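Local atomic coordinates of mediator of RNA polymerase II transcription subunit 18 (Schizosaccharomyces pombe, PDB entry 3C0T), a protein that is a subunit of Mediator, the coactivator complex that conveys information from gene-specific regulators to the basal RNA polymerase II machinery. Residues 120-128 / 139-150; 131-139 / 188-196. All blocks are in the same frame, centred on the assembly; numbering follows the deposited sequence.

Interaction 1 of 2, residues 120-128 / 139-150; sequences FSHEYIIQG and RIYQTLIPSQQR
Glu-123 and Arg-150 form the polar end of this contact. The guanidinium approaches side-on: Arg-150 NE lies 2.8 Å from Glu-123 OE1, which sits in the guanidinium plane. Arg-150 NH2 donates to the same Glu-123 OE1 at 3.0 Å. The planes of the two groups are 55° apart. The second oxygen is held by the backbone: Arg-150 N reaches Glu-123 OE2 at 2.7 Å on its syn lone pair. Three N-H groups thus grip one buried carboxylate and fix its rotation, which would probably favour its ionised form. With CG set between the backbone N and the carbonyl carbon (chi1 63°) and the chain extended beyond, Glu-123 reaches the turn after Pro-146.

Beyond this salt bridge, toward Gly-128, the strands pair closely. Ile-125 and Leu-144 exchange backbone hydrogen bonds in both directions, as do Gln-127 and Gln-142. Buried Ile-126, Tyr-141 and Thr-143 share a face: Ile-126 CG2 meets Tyr-141 CD2 at 3.7 Å, and Ile-126 CD1 lies 3.7 Å from Thr-143 CB. On the other face Ile-125 CD1 approaches Pro-146 CG at 3.9 Å, and Leu-144 CD2 lies 3.5 Å from Gln-127 CB. Gly-128 passes Tyr-141 with a CA-CA separation of 3.9 Å, where a side chain would collide.

Looser are the partly exposed Gln-127 and Gln-142 amides, running side by side, and the rim at Phe-120. There the exposed Gln-149 amide passes the ring obliquely, its plane turned 49° from it, and Arg-150 NH2 comes closer to the same ring. The chain of another protein packs on Tyr-124, Tyr-141 and Thr-143 and hydrogen-bonds through its backbone to His-122 NE2. The arrangement is an antiparallel beta hairpin, strands 118-133 and 136-146, within the curled antiparallel sheet of Med18, a CYTH-clan family.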
loop_
_atom_site.group_PDB
_atom_site.type_symbol
_atom_site.label_atom_id
_atom_site.label_comp_id
_atom_site.label_asym_id
_atom_site.label_seq_id
_atom_site.Cartn_x
_atom_site.Cartn_y
_atom_site.Cartn_z
ATOM N N PHE A 120 11.200 -6.256 14.932
ATOM C CA PHE A 120 9.851 -5.798 14.648
ATOM C C PHE A 120 9.653 -4.302 14.886
ATOM O O PHE A 120 9.987 -3.785 15.951
ATOM C CB PHE A 120 8.853 -6.577 15.509
ATOM C CG PHE A 120 7.432 -6.110 15.358
ATOM C CD1 PHE A 120 6.724 -6.362 14.185
ATOM C CD2 PHE A 120 6.814 -5.388 16.374
ATOM C CE1 PHE A 120 5.422 -5.898 14.026
ATOM C CE2 PHE A 120 5.512 -4.918 16.222
ATOM C CZ PHE A 120 4.815 -5.174 15.045
ATOM N N SER A 121 9.096 -3.613 13.895
ATOM C CA SER A 121 8.823 -2.186 14.013
ATOM C C SER A 121 7.327 -1.967 14.253
ATOM O O SER A 121 6.912 -1.555 15.338
ATOM C CB SER A 121 9.250 -1.450 12.743
ATOM O OG SER A 121 8.869 -0.084 12.805
ATOM N N HIS A 122 6.520 -2.254 13.235
ATOM C CA HIS A 122 5.070 -2.092 13.337
ATOM C C HIS A 122 4.347 -3.009 12.357
ATOM O O HIS A 122 4.969 -3.642 11.501
ATOM C CB HIS A 122 4.674 -0.643 13.052
ATOM C CG HIS A 122 5.155 -0.134 11.729
ATOM N ND1 HIS A 122 6.492 0.067 11.450
ATOM C CD2 HIS A 122 4.482 0.213 10.606
ATOM C CE1 HIS A 122 6.620 0.517 10.214
ATOM N NE2 HIS A 122 5.416 0.615 9.681
ATOM N N GLU A 123 3.029 -3.079 12.496
ATOM C CA GLU A 123 2.219 -3.905 11.620
ATOM C C GLU A 123 0.855 -3.269 11.415
ATOM O O GLU A 123 0.393 -2.475 12.237
ATOM C CB GLU A 123 2.036 -5.301 12.212
ATOM C CG GLU A 123 1.282 -5.320 13.541
ATOM C CD GLU A 123 1.034 -6.729 14.041
ATOM O OE1 GLU A 123 1.867 -7.612 13.759
ATOM O OE2 GLU A 123 0.015 -6.957 14.722
ATOM N N TYR A 124 0.217 -3.617 10.305
ATOM C CA TYR A 124 -1.108 -3.100 10.013
ATOM C C TYR A 124 -1.791 -3.978 8.982
ATOM O O TYR A 124 -1.191 -4.903 8.421
ATOM C CB TYR A 124 -1.053 -1.642 9.511
ATOM C CG TYR A 124 -0.110 -1.413 8.356
ATOM C CD1 TYR A 124 1.246 -1.203 8.578
ATOM C CD2 TYR A 124 -0.570 -1.447 7.035
ATOM C CE1 TYR A 124 2.130 -1.035 7.519
ATOM C CE2 TYR A 124 0.301 -1.275 5.963
ATOM C CZ TYR A 124 1.654 -1.070 6.213
ATOM O OH TYR A 124 2.530 -0.889 5.167
ATOM N N ILE A 125 -3.057 -3.680 8.746
ATOM C CA ILE A 125 -3.861 -4.432 7.808
ATOM C C ILE A 125 -4.394 -3.505 6.722
ATOM O O ILE A 125 -4.752 -2.359 6.997
ATOM C CB ILE A 125 -5.033 -5.110 8.553
ATOM C CG1 ILE A 125 -4.495 -6.287 9.372
ATOM C CG2 ILE A 125 -6.116 -5.549 7.567
ATOM C CD1 ILE A 125 -5.531 -6.952 10.263
ATOM N N ILE A 126 -4.407 -3.991 5.484
ATOM C CA ILE A 126 -4.926 -3.208 4.371
ATOM C C ILE A 126 -6.216 -3.858 3.889
ATOM O O ILE A 126 -6.257 -5.057 3.572
ATOM C CB ILE A 126 -3.949 -3.128 3.167
ATOM C CG1 ILE A 126 -2.674 -2.365 3.553
ATOM C CG2 ILE A 126 -4.626 -2.404 2.004
ATOM C CD1 ILE A 126 -2.927 -0.971 4.105
ATOM N N GLN A 127 -7.265 -3.044 3.852
ATOM C CA GLN A 127 -8.587 -3.450 3.419
ATOM C C GLN A 127 -8.958 -2.583 2.219
ATOM O O GLN A 127 -8.884 -1.352 2.303
ATOM C CB GLN A 127 -9.589 -3.190 4.545
ATOM C CG GLN A 127 -11.055 -3.317 4.139
ATOM C CD GLN A 127 -11.992 -2.579 5.097
ATOM O OE1 GLN A 127 -13.020 -3.110 5.498
ATOM N NE2 GLN A 127 -11.639 -1.350 5.456
ATOM N N GLY A 128 -9.368 -3.198 1.114
ATOM C CA GLY A 128 -9.740 -2.394 -0.032
ATOM C C GLY A 128 -10.119 -3.164 -1.277
ATOM O O GLY A 128 -10.295 -4.390 -1.249
ATOM N N ARG A 139 -5.911 1.006 -6.674
ATOM C CA ARG A 139 -6.349 0.433 -5.417
ATOM C C ARG A 139 -6.963 1.508 -4.517
ATOM O O ARG A 139 -6.415 2.605 -4.382
ATOM C CB ARG A 139 -5.135 -0.224 -4.739
ATOM C CG ARG A 139 -5.358 -0.679 -3.316
ATOM C CD ARG A 139 -4.067 -1.189 -2.669
ATOM N NE ARG A 139 -3.609 -2.456 -3.236
ATOM C CZ ARG A 139 -2.903 -3.355 -2.555
ATOM N NH1 ARG A 139 -2.570 -3.120 -1.291
ATOM N NH2 ARG A 139 -2.554 -4.504 -3.124
ATOM N N ILE A 140 -8.124 1.209 -3.939
ATOM C CA ILE A 140 -8.775 2.132 -3.016
ATOM C C ILE A 140 -8.813 1.333 -1.716
ATOM O O ILE A 140 -9.406 0.255 -1.651
ATOM C CB ILE A 140 -10.194 2.547 -3.504
ATOM C CG1 ILE A 140 -10.797 3.566 -2.535
ATOM C CG2 ILE A 140 -11.086 1.335 -3.674
ATOM C CD1 ILE A 140 -12.033 4.267 -3.086
ATOM N N TYR A 141 -8.157 1.849 -0.684
ATOM C CA TYR A 141 -8.067 1.100 0.563
ATOM C C TYR A 141 -8.067 1.909 1.841
ATOM O O TYR A 141 -7.978 3.134 1.838
ATOM C CB TYR A 141 -6.788 0.259 0.562
ATOM C CG TYR A 141 -5.520 1.088 0.657
ATOM C CD1 TYR A 141 -4.959 1.687 -0.476
ATOM C CD2 TYR A 141 -4.878 1.282 1.882
ATOM C CE1 TYR A 141 -3.795 2.451 -0.392
ATOM C CE2 TYR A 141 -3.712 2.050 1.978
ATOM C CZ TYR A 141 -3.175 2.631 0.838
ATOM O OH TYR A 141 -2.014 3.385 0.925
ATOM N N GLN A 142 -8.126 1.178 2.945
ATOM C CA GLN A 142 -8.121 1.761 4.269
ATOM C C GLN A 142 -7.080 0.981 5.059
ATOM O O GLN A 142 -6.956 -0.234 4.882
ATOM C CB GLN A 142 -9.501 1.594 4.896
ATOM C CG GLN A 142 -9.846 2.671 5.899
ATOM C CD GLN A 142 -11.331 2.783 6.105
ATOM O OE1 GLN A 142 -11.979 1.848 6.601
ATOM N NE2 GLN A 142 -11.895 3.923 5.707
ATOM N N THR A 143 -6.302 1.653 5.899
ATOM C CA THR A 143 -5.325 0.907 6.670
ATOM C C THR A 143 -5.871 0.719 8.084
ATOM O O THR A 143 -6.256 1.675 8.767
ATOM C CB THR A 143 -3.909 1.571 6.633
ATOM O OG1 THR A 143 -3.619 2.197 7.877
ATOM C CG2 THR A 143 -3.823 2.570 5.517
ATOM N N LEU A 144 -5.950 -0.547 8.482
ATOM C CA LEU A 144 -6.494 -0.938 9.771
ATOM C C LEU A 144 -5.465 -1.435 10.775
ATOM O O LEU A 144 -4.299 -1.632 10.443
ATOM C CB LEU A 144 -7.565 -2.008 9.545
ATOM C CG LEU A 144 -8.988 -1.583 9.134
ATOM C CD1 LEU A 144 -9.053 -0.112 8.740
ATOM C CD2 LEU A 144 -9.462 -2.481 7.999
ATOM N N ILE A 145 -5.922 -1.647 12.005
ATOM C CA ILE A 145 -5.078 -2.114 13.098
ATOM C C ILE A 145 -5.688 -3.371 13.706
ATOM O O ILE A 145 -6.864 -3.383 14.058
ATOM C CB ILE A 145 -4.977 -1.030 14.219
ATOM C CG1 ILE A 145 -4.441 0.280 13.636
ATOM C CG2 ILE A 145 -4.068 -1.505 15.343
ATOM C CD1 ILE A 145 -3.079 0.138 13.000
ATOM N N PRO A 146 -4.894 -4.448 13.836
ATOM C CA PRO A 146 -5.386 -5.707 14.415
ATOM C C PRO A 146 -5.878 -5.466 15.845
ATOM O O PRO A 146 -5.352 -4.602 16.553
ATOM C CB PRO A 146 -4.151 -6.605 14.403
ATOM C CG PRO A 146 -3.303 -6.037 13.318
ATOM C CD PRO A 146 -3.470 -4.557 13.479
ATOM N N SER A 147 -6.884 -6.218 16.275
ATOM C CA SER A 147 -7.383 -6.050 17.632
ATOM C C SER A 147 -6.437 -6.762 18.608
ATOM O O SER A 147 -6.529 -6.590 19.821
ATOM C CB SER A 147 -8.816 -6.595 17.747
ATOM O OG SER A 147 -8.937 -7.862 17.126
ATOM N N GLN A 148 -5.514 -7.543 18.051
ATOM C CA GLN A 148 -4.514 -8.283 18.821
ATOM C C GLN A 148 -3.293 -8.438 17.905
ATOM O O GLN A 148 -3.436 -8.816 16.742
ATOM C CB GLN A 148 -5.051 -9.666 19.193
ATOM C CG GLN A 148 -4.611 -10.175 20.554
ATOM C CD GLN A 148 -5.412 -9.550 21.688
ATOM O OE1 GLN A 148 -5.429 -8.327 21.858
ATOM N NE2 GLN A 148 -6.083 -10.393 22.471
ATOM N N GLN A 149 -2.099 -8.160 18.415
ATOM C CA GLN A 149 -0.911 -8.266 17.582
ATOM C C GLN A 149 -0.790 -9.602 16.840
ATOM O O GLN A 149 -0.946 -10.665 17.430
ATOM C CB GLN A 149 0.351 -8.011 18.410
ATOM C CG GLN A 149 1.628 -8.067 17.582
ATOM C CD GLN A 149 2.812 -7.413 18.275
ATOM O OE1 GLN A 149 2.813 -6.205 18.521
ATOM N NE2 GLN A 149 3.828 -8.211 18.591
ATOM N N ARG A 150 -0.515 -9.520 15.537
ATOM C CA ARG A 150 -0.356 -10.678 14.658
ATOM C C ARG A 150 -1.610 -11.543 14.583
ATOM O O ARG A 150 -1.537 -12.747 14.314
ATOM C CB ARG A 150 0.844 -11.526 15.102
ATOM C CG ARG A 150 1.547 -12.301 13.969
ATOM C CD ARG A 150 1.984 -11.383 12.816
ATOM N NE ARG A 150 2.688 -10.202 13.306
ATOM C CZ ARG A 150 3.951 -10.189 13.718
ATOM N NH1 ARG A 150 4.676 -11.301 13.694
ATOM N NH2 ARG A 150 4.486 -9.064 14.170
#

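Interaction 2 of 2, residues 131-139 / 188-196; sequences YFFFDTTVR and NLTKVKTLL
Phe-134, in the type I' turn from Phe-133 to Thr-136, comes within 5.7 Å of Asn-188, CA to CA, while strand 136-139 runs at 40° to helix 188-196 with 9.4 Å between their axes. The Phe-134 ring lies against the helix: Lys-191 spans one of its faces, its CD 3.8 Å from the ring centroid in a CH-pi contact, and Val-192 CG2 meets the ring edge. Leu-195 CD1 sits against both rings of the turn, 3.6 Å from Phe-133 CD2 and near Phe-134 CE1. The Asn-188 amide abuts the turn backbone without a hydrogen bond, its CG 3.0 Å from Phe-134 O. Thr-136 faces the helix with both branches. Its OG1, between the backbone N and the carbonyl carbon (chi1 73°), donates to Phe-133 O at 2.9 Å and packs on Val-192 CG2, while its CG2 lies 3.6 Å from Asn-188 CB. Replacing this threonine with an alanine is likely to leave Phe-133 O with the turn amide alone as donor within the hairpin, and a gap beside Val-192 and Asn-188. Farther along, Val-138 CG2 touches Leu-196 CD1 at 4.3 Å. The hairpin end and the helix are therefore joined mainly by van der Waals, apolar and CH-pi packing, with the polar bonding of Thr-136 kept inside the turn.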
loop_
_atom_site.group_PDB
_atom_site.type_symbol
_atom_site.label_atom_id
_atom_site.label_comp_id
_atom_site.label_asym_id
_atom_site.label_seq_id
_atom_site.Cartn_x
_atom_site.Cartn_y
_atom_site.Cartn_z
ATOM N N TYR A 131 -8.701 -2.352 -8.901
ATOM C CA TYR A 131 -9.192 -2.310 -10.267
ATOM C C TYR A 131 -7.992 -2.285 -11.214
ATOM O O TYR A 131 -6.852 -2.177 -10.764
ATOM C CB TYR A 131 -10.039 -1.062 -10.497
ATOM C CG TYR A 131 -11.355 -1.036 -9.758
ATOM C CD1 TYR A 131 -11.427 -0.626 -8.423
ATOM C CD2 TYR A 131 -12.541 -1.382 -10.407
ATOM C CE1 TYR A 131 -12.656 -0.555 -7.758
ATOM C CE2 TYR A 131 -13.770 -1.316 -9.752
ATOM C CZ TYR A 131 -13.818 -0.898 -8.432
ATOM O OH TYR A 131 -15.038 -0.793 -7.810
ATOM N N PHE A 132 -8.250 -2.388 -12.519
ATOM C CA PHE A 132 -7.184 -2.380 -13.522
ATOM C C PHE A 132 -7.666 -1.688 -14.791
ATOM O O PHE A 132 -8.844 -1.773 -15.143
ATOM C CB PHE A 132 -6.755 -3.811 -13.892
ATOM C CG PHE A 132 -6.783 -4.776 -12.738
ATOM C CD1 PHE A 132 -7.991 -5.339 -12.312
ATOM C CD2 PHE A 132 -5.614 -5.078 -12.031
ATOM C CE1 PHE A 132 -8.036 -6.190 -11.181
ATOM C CE2 PHE A 132 -5.645 -5.927 -10.901
ATOM C CZ PHE A 132 -6.857 -6.481 -10.476
ATOM N N PHE A 133 -6.750 -1.007 -15.471
ATOM C CA PHE A 133 -7.059 -0.327 -16.725
ATOM C C PHE A 133 -5.777 0.299 -17.288
ATOM O O PHE A 133 -4.896 0.725 -16.526
ATOM C CB PHE A 133 -8.133 0.742 -16.505
ATOM C CG PHE A 133 -9.117 0.852 -17.637
ATOM C CD1 PHE A 133 -9.896 -0.244 -18.009
ATOM C CD2 PHE A 133 -9.269 2.048 -18.339
ATOM C CE1 PHE A 133 -10.817 -0.155 -19.068
ATOM C CE2 PHE A 133 -10.187 2.151 -19.400
ATOM C CZ PHE A 133 -10.960 1.041 -19.761
ATOM N N PHE A 134 -5.667 0.331 -18.617
ATOM C CA PHE A 134 -4.493 0.893 -19.287
ATOM C C PHE A 134 -3.208 0.362 -18.691
ATOM O O PHE A 134 -2.240 1.112 -18.517
ATOM C CB PHE A 134 -4.494 2.423 -19.190
ATOM C CG PHE A 134 -5.532 3.082 -20.049
ATOM C CD1 PHE A 134 -6.461 3.957 -19.494
ATOM C CD2 PHE A 134 -5.584 2.822 -21.420
ATOM C CE1 PHE A 134 -7.433 4.570 -20.293
ATOM C CE2 PHE A 134 -6.545 3.423 -22.228
ATOM C CZ PHE A 134 -7.473 4.299 -21.668
ATOM N N ASP A 135 -3.199 -0.927 -18.363
ATOM C CA ASP A 135 -2.018 -1.546 -17.778
ATOM C C ASP A 135 -1.552 -0.954 -16.454
ATOM O O ASP A 135 -0.367 -1.014 -16.118
ATOM C CB ASP A 135 -0.862 -1.488 -18.763
ATOM C CG ASP A 135 -0.633 -2.796 -19.439
ATOM O OD1 ASP A 135 -1.490 -3.197 -20.264
ATOM O OD2 ASP A 135 0.404 -3.426 -19.126
ATOM N N THR A 136 -2.470 -0.357 -15.710
ATOM C CA THR A 136 -2.116 0.201 -14.414
ATOM C C THR A 136 -3.089 -0.389 -13.404
ATOM O O THR A 136 -4.138 -0.921 -13.777
ATOM C CB THR A 136 -2.248 1.741 -14.379
ATOM O OG1 THR A 136 -3.637 2.092 -14.361
ATOM C CG2 THR A 136 -1.585 2.366 -15.590
ATOM N N THR A 137 -2.739 -0.298 -12.129
ATOM C CA THR A 137 -3.581 -0.813 -11.068
ATOM C C THR A 137 -4.061 0.355 -10.226
ATOM O O THR A 137 -3.294 1.275 -9.920
ATOM C CB THR A 137 -2.802 -1.783 -10.156
ATOM O OG1 THR A 137 -2.392 -2.926 -10.913
ATOM C CG2 THR A 137 -3.674 -2.243 -8.987
ATOM N N VAL A 138 -5.336 0.341 -9.872
ATOM C CA VAL A 138 -5.862 1.396 -9.032
ATOM C C VAL A 138 -6.495 0.726 -7.830
ATOM O O VAL A 138 -7.457 -0.040 -7.942
ATOM C CB VAL A 138 -6.857 2.289 -9.795
ATOM C CG1 VAL A 138 -7.452 1.523 -10.933
ATOM C CG2 VAL A 138 -7.922 2.816 -8.861
ATOM N N ARG A 139 -5.911 1.006 -6.674
ATOM C CA ARG A 139 -6.349 0.433 -5.417
ATOM C C ARG A 139 -6.963 1.508 -4.517
ATOM O O ARG A 139 -6.415 2.605 -4.382
ATOM C CB ARG A 139 -5.135 -0.224 -4.739
ATOM C CG ARG A 139 -5.358 -0.679 -3.316
ATOM C CD ARG A 139 -4.067 -1.189 -2.669
ATOM N NE ARG A 139 -3.609 -2.456 -3.236
ATOM C CZ ARG A 139 -2.903 -3.355 -2.555
ATOM N NH1 ARG A 139 -2.570 -3.120 -1.291
ATOM N NH2 ARG A 139 -2.554 -4.504 -3.124
ATOM N N ASN A 188 0.464 5.910 -19.393
ATOM C CA ASN A 188 -0.686 5.151 -18.906
ATOM C C ASN A 188 -1.273 5.783 -17.641
ATOM O O ASN A 188 -2.491 5.833 -17.475
ATOM C CB ASN A 188 -0.307 3.691 -18.645
ATOM C CG ASN A 188 -0.242 2.876 -19.924
ATOM O OD1 ASN A 188 -1.026 3.094 -20.854
ATOM N ND2 ASN A 188 0.678 1.917 -19.973
ATOM N N LEU A 189 -0.410 6.266 -16.756
ATOM C CA LEU A 189 -0.880 6.909 -15.541
ATOM C C LEU A 189 -1.675 8.155 -15.916
ATOM O O LEU A 189 -2.727 8.431 -15.330
ATOM C CB LEU A 189 0.295 7.293 -14.630
ATOM C CG LEU A 189 0.903 6.136 -13.828
ATOM C CD1 LEU A 189 2.012 6.652 -12.937
ATOM C CD2 LEU A 189 -0.175 5.477 -12.982
ATOM N N THR A 190 -1.184 8.895 -16.907
ATOM C CA THR A 190 -1.865 10.107 -17.345
ATOM C C THR A 190 -3.271 9.805 -17.861
ATOM O O THR A 190 -4.203 10.560 -17.607
ATOM C CB THR A 190 -1.053 10.837 -18.434
ATOM O OG1 THR A 190 0.074 11.474 -17.823
ATOM C CG2 THR A 190 -1.894 11.889 -19.137
ATOM N N LYS A 191 -3.417 8.701 -18.580
ATOM C CA LYS A 191 -4.714 8.308 -19.105
ATOM C C LYS A 191 -5.678 7.989 -17.952
ATOM O O LYS A 191 -6.826 8.433 -17.950
ATOM C CB LYS A 191 -4.574 7.072 -20.000
ATOM C CG LYS A 191 -3.645 7.229 -21.210
ATOM C CD LYS A 191 -3.724 5.971 -22.064
ATOM C CE LYS A 191 -2.831 6.023 -23.295
ATOM N NZ LYS A 191 -1.413 5.690 -23.016
ATOM N N VAL A 192 -5.208 7.209 -16.978
ATOM C CA VAL A 192 -6.036 6.837 -15.836
ATOM C C VAL A 192 -6.394 8.079 -15.019
ATOM O O VAL A 192 -7.511 8.211 -14.538
ATOM C CB VAL A 192 -5.301 5.807 -14.936
ATOM C CG1 VAL A 192 -6.165 5.423 -13.741
ATOM C CG2 VAL A 192 -4.959 4.579 -15.753
ATOM N N LYS A 193 -5.444 8.997 -14.880
ATOM C CA LYS A 193 -5.676 10.224 -14.131
ATOM C C LYS A 193 -6.865 11.014 -14.681
ATOM O O LYS A 193 -7.756 11.402 -13.919
ATOM C CB LYS A 193 -4.428 11.109 -14.163
ATOM C CG LYS A 193 -4.512 12.380 -13.317
ATOM C CD LYS A 193 -3.323 13.287 -13.610
ATOM C CE LYS A 193 -3.019 14.241 -12.460
ATOM N NZ LYS A 193 -4.155 15.147 -12.133
ATOM N N THR A 194 -6.891 11.265 -15.989
ATOM C CA THR A 194 -8.003 12.029 -16.539
ATOM C C THR A 194 -9.276 11.194 -16.509
ATOM O O THR A 194 -10.376 11.730 -16.394
ATOM C CB THR A 194 -7.728 12.548 -17.997
ATOM O OG1 THR A 194 -8.572 11.866 -18.932
ATOM C CG2 THR A 194 -6.291 12.352 -18.372
ATOM N N LEU A 195 -9.135 9.881 -16.593
ATOM C CA LEU A 195 -10.316 9.029 -16.540
ATOM C C LEU A 195 -10.988 9.107 -15.153
ATOM O O LEU A 195 -12.201 8.939 -15.049
ATOM C CB LEU A 195 -9.947 7.573 -16.840
ATOM C CG LEU A 195 -10.805 6.808 -17.851
ATOM C CD1 LEU A 195 -10.560 5.313 -17.680
ATOM C CD2 LEU A 195 -12.263 7.115 -17.643
ATOM N N LEU A 196 -10.209 9.374 -14.103
ATOM C CA LEU A 196 -10.747 9.447 -12.737
ATOM C C LEU A 196 -10.853 10.868 -12.186
ATOM O O LEU A 196 -11.293 11.066 -11.049
ATOM C CB LEU A 196 -9.873 8.645 -11.756
ATOM C CG LEU A 196 -9.420 7.210 -12.037
ATOM C CD1 LEU A 196 -8.932 6.604 -10.732
ATOM C CD2 LEU A 196 -10.548 6.382 -12.613
#

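Both contacts are built on the same beta hairpin, strands 118-133 and 136-146, but at different places along it. Interaction 1 pairs the two strands with each other, whereas interaction 2 sets the turn end of the hairpin against helix 179-196. Their centres are about 25 Å apart, on opposite sides of the chain's centre. Along the chain the segments alternate: 120-128, 131-139, 139-150, then 188-196. Arg-139 is the residue where the segments overlap; it touches the partner segment only in interaction 1, and its guanidinium forms salt bridges with Glu-34 and Glu-130. One long hairpin thus carries both contacts, its turn packed on helix 179-196 and its open end, away from the turn, closed by the Glu-123 salt bridge.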